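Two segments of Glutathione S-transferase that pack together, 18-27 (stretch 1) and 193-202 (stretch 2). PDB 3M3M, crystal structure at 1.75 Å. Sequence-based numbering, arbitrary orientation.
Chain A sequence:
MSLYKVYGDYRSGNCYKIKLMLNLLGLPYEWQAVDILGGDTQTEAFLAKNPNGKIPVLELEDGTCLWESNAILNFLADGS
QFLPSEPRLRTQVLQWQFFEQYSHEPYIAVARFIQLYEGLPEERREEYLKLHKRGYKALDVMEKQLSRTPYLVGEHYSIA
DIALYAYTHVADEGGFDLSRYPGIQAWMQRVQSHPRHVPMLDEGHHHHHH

Stretch 1 (18-27) IKLMLNLLGL
Stretch 2, residues 193-202: SHPRHVPMLD

Contact between the end of a helix (stretch 1, already helical at Ile 18 and through Leu 24) and an irregular segment (stretch 2) that opens with a type I turn from His 194 to His 197, closed by His 197 N to His 194 O at 3.0 Å, and then runs extended through Val 198 (phi/psi -129/146) and Pro 199 (-76/166). The register is antiparallel in sense: CA of Leu 20 lies 6.0 Å from CA of Val 198, and CA of Leu 24 lies 5.1 Å from CA of Arg 196. Together the stretches bury 537 Å². Ile 18 is out of reach. Lys 19 points toward stretch 2 with a fully extended chain (tttt), which carries its ammonium to three acceptors: Lys 19 NZ donates to Pro 199 O at 2.8 Å, to Met 200 O at 3.0 Å and to Asp 202 OD1 at 2.8 Å, the last also a salt bridge. Along the way Lys 19 CE passes 3.9 Å from Val 198 CG2. The CA-to-CB bond of Leu 20 (t, p) points sideways to stretch 2, but its end comes nearer: Leu 20 CD1 lies 3.5 Å from His 197 ND1 and 4.1 Å from Val 198 CG2, the latter an apolar contact. Met 21, a selenomethionine, and Leu 22 point away and make no contact. Asn 23 (chi1 m, chi2 -88°) turns its amide back along the helix, Asn 23 ND2 donating to Lys 19 O at 2.8 Å, while Asn 23 CB packs 3.6 Å from Val 198 CG1. The main-chain carbonyl of Asn 23 receives the Arg 196 guanidinium near the guanidinium plane: Arg 196 NE to Asn 23 O is 2.9 Å (151° at the hydrogen) and Arg 196 NH2 to Asn 23 O is 3.1 Å (142°), so both guanidinium donors share an oxygen that also accepts Gly 26 N. The Arg 196 side chain (m, t, p, chi4 89°) thus binds the last turn of the helix. Leu 24 (m, t) starts away from stretch 2, yet Leu 24 CD2 comes back over one face of the His 194 ring (t, chi2 -75°), a CH-pi contact 3.6 Å from the centroid and 22° off the normal. That ring is held by Arg 196 N donating to His 194 ND1 at 2.9 Å. Gly 26, at positive phi (67/27), is the first residue after the helix to leave helical phi/psi, in a Schellman motif, with Gly 26 N to Asn 23 O at 3.1 Å and Leu 27 N to Leu 22 O at 2.9 Å; Gly 26 CA lies 3.4 Å from Arg 196 NH2.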

# COMPACT_ATOMS: atom_id res chain seq x y z
N ILE A 18 0.83 3.42 5.57
CA ILE A 18 0.83 4.56 6.49
C ILE A 18 1.79 4.28 7.68
O ILE A 18 2.56 5.19 8.09
CB ILE A 18 -0.58 4.83 6.97
CG1 ILE A 18 -1.57 4.95 5.75
CG2 ILE A 18 -0.60 6.13 7.77
CD1 ILE A 18 -1.05 5.83 4.57
N LYS A 19 1.80 3.06 8.17
CA LYS A 19 2.82 2.68 9.23
C LYS A 19 4.21 2.99 8.66
O LYS A 19 5.08 3.60 9.33
CB LYS A 19 2.70 1.18 9.55
CG LYS A 19 3.78 0.77 10.62
CD LYS A 19 3.87 -0.76 10.74
CE LYS A 19 5.06 -1.11 11.73
NZ LYS A 19 5.10 -2.63 11.94
N LEU A 20 4.47 2.47 7.45
CA LEU A 20 5.82 2.70 6.86
C LEU A 20 6.15 4.19 6.69
O LEU A 20 7.23 4.67 7.10
CB LEU A 20 5.86 2.02 5.46
CG LEU A 20 7.22 2.09 4.72
CD1 LEU A 20 8.52 1.70 5.67
CD2 LEU A 20 7.13 1.10 3.49
N MSE A 21 5.19 4.94 6.11
CA MSE A 21 5.45 6.41 5.92
C MSE A 21 5.69 7.18 7.24
O MSE A 21 6.66 7.96 7.32
CB MSE A 21 4.26 7.00 5.21
CG MSE A 21 4.32 8.51 4.92
SE MSE A 21 5.43 8.82 3.29
CE MSE A 21 7.28 8.76 4.01
N LEU A 22 4.88 6.90 8.26
CA LEU A 22 5.08 7.55 9.55
C LEU A 22 6.48 7.25 10.12
O LEU A 22 7.17 8.19 10.64
CB LEU A 22 3.94 7.18 10.53
CG LEU A 22 2.56 7.78 10.13
CD1 LEU A 22 1.52 6.97 10.90
CD2 LEU A 22 2.54 9.27 10.51
N ASN A 23 6.88 5.99 10.07
CA ASN A 23 8.24 5.62 10.59
C ASN A 23 9.37 6.20 9.74
O ASN A 23 10.36 6.67 10.28
CB ASN A 23 8.37 4.08 10.78
CG ASN A 23 7.58 3.63 11.98
OD1 ASN A 23 8.14 3.63 13.11
ND2 ASN A 23 6.30 3.36 11.82
N LEU A 24 9.22 6.20 8.42
CA LEU A 24 10.31 6.71 7.56
C LEU A 24 10.51 8.22 7.90
O LEU A 24 11.65 8.67 7.89
CB LEU A 24 9.92 6.65 6.07
CG LEU A 24 10.06 5.24 5.55
CD1 LEU A 24 9.31 5.21 4.12
CD2 LEU A 24 11.60 4.79 5.41
N LEU A 25 9.44 8.92 8.26
CA LEU A 25 9.52 10.34 8.57
C LEU A 25 9.68 10.69 10.06
O LEU A 25 9.72 11.91 10.41
CB LEU A 25 8.29 11.12 8.02
CG LEU A 25 8.44 11.25 6.50
CD1 LEU A 25 7.04 11.54 5.89
CD2 LEU A 25 9.51 12.25 6.03
N GLY A 26 9.79 9.66 10.92
CA GLY A 26 10.01 9.90 12.32
C GLY A 26 8.83 10.56 12.99
O GLY A 26 9.01 11.36 13.95
N LEU A 27 7.60 10.35 12.46
CA LEU A 27 6.44 11.08 13.01
C LEU A 27 5.70 10.26 14.09
O LEU A 27 5.50 9.06 13.93
CB LEU A 27 5.46 11.46 11.93
CG LEU A 27 5.98 12.23 10.73
CD1 LEU A 27 4.91 12.31 9.62
CD2 LEU A 27 6.36 13.64 11.21
N SER A 193 16.17 -1.60 2.33
CA SER A 193 17.45 -1.14 2.79
C SER A 193 17.43 0.26 3.34
O SER A 193 18.46 0.75 3.88
CB SER A 193 18.49 -1.26 1.66
OG SER A 193 18.40 -0.16 0.75
N HIS A 194 16.32 0.97 3.24
CA HIS A 194 16.32 2.30 3.73
C HIS A 194 16.56 2.21 5.27
O HIS A 194 16.02 1.29 5.93
CB HIS A 194 14.94 2.97 3.51
CG HIS A 194 14.96 4.41 3.89
ND1 HIS A 194 14.98 4.85 5.21
CD2 HIS A 194 14.99 5.52 3.11
CE1 HIS A 194 15.00 6.17 5.22
NE2 HIS A 194 14.98 6.60 3.95
N PRO A 195 17.42 3.09 5.81
CA PRO A 195 17.78 2.88 7.21
C PRO A 195 16.60 3.00 8.20
O PRO A 195 16.69 2.45 9.32
CB PRO A 195 18.87 3.93 7.44
CG PRO A 195 18.59 5.02 6.36
CD PRO A 195 18.15 4.19 5.15
N ARG A 196 15.49 3.63 7.79
CA ARG A 196 14.34 3.81 8.68
C ARG A 196 13.20 2.89 8.27
O ARG A 196 12.09 3.01 8.87
CB ARG A 196 13.87 5.27 8.68
CG ARG A 196 14.91 6.25 9.21
CD ARG A 196 14.28 7.61 9.46
NE ARG A 196 13.15 7.49 10.44
CZ ARG A 196 13.29 7.58 11.77
NH1 ARG A 196 14.51 7.91 12.28
NH2 ARG A 196 12.26 7.40 12.56
N HIS A 197 13.52 1.93 7.39
CA HIS A 197 12.45 0.98 6.91
C HIS A 197 11.87 0.25 8.15
O HIS A 197 12.65 -0.10 9.13
CB HIS A 197 13.00 -0.03 5.94
CG HIS A 197 11.92 -0.99 5.44
ND1 HIS A 197 10.94 -0.55 4.58
CD2 HIS A 197 11.68 -2.30 5.66
CE1 HIS A 197 10.13 -1.57 4.27
NE2 HIS A 197 10.54 -2.64 4.94
N VAL A 198 10.55 -0.02 8.15
CA VAL A 198 9.94 -0.97 9.17
C VAL A 198 9.12 -1.97 8.42
O VAL A 198 8.54 -1.62 7.33
CB VAL A 198 9.03 -0.18 10.20
CG1 VAL A 198 9.86 0.84 11.06
CG2 VAL A 198 7.81 0.62 9.51
N PRO A 199 9.07 -3.22 8.91
CA PRO A 199 8.28 -4.27 8.33
C PRO A 199 6.81 -4.11 8.68
O PRO A 199 6.41 -3.30 9.52
CB PRO A 199 8.81 -5.57 8.99
CG PRO A 199 9.19 -5.10 10.40
CD PRO A 199 9.70 -3.63 10.17
N MSE A 200 5.97 -4.87 7.93
CA MSE A 200 4.54 -4.80 8.13
C MSE A 200 4.17 -5.21 9.55
O MSE A 200 3.45 -4.49 10.26
CB MSE A 200 3.86 -5.81 7.18
CG MSE A 200 2.41 -5.80 7.42
SE MSE A 200 1.63 -7.10 5.98
CE MSE A 200 0.79 -5.73 4.80
N LEU A 201 4.69 -6.38 9.96
CA LEU A 201 4.43 -6.82 11.32
C LEU A 201 5.72 -6.79 12.17
O LEU A 201 6.78 -7.24 11.68
CB LEU A 201 3.92 -8.28 11.27
CG LEU A 201 2.73 -8.50 10.31
CD1 LEU A 201 2.31 -9.96 10.18
CD2 LEU A 201 1.61 -7.67 10.88
N ASP A 202 5.63 -6.32 13.42
CA ASP A 202 6.87 -6.20 14.25
C ASP A 202 7.45 -7.54 14.79
O ASP A 202 6.70 -8.52 14.94
CB ASP A 202 6.69 -5.17 15.36
CG ASP A 202 6.74 -3.65 14.84
OD1 ASP A 202 7.22 -3.24 13.67
OD2 ASP A 202 6.24 -2.87 15.71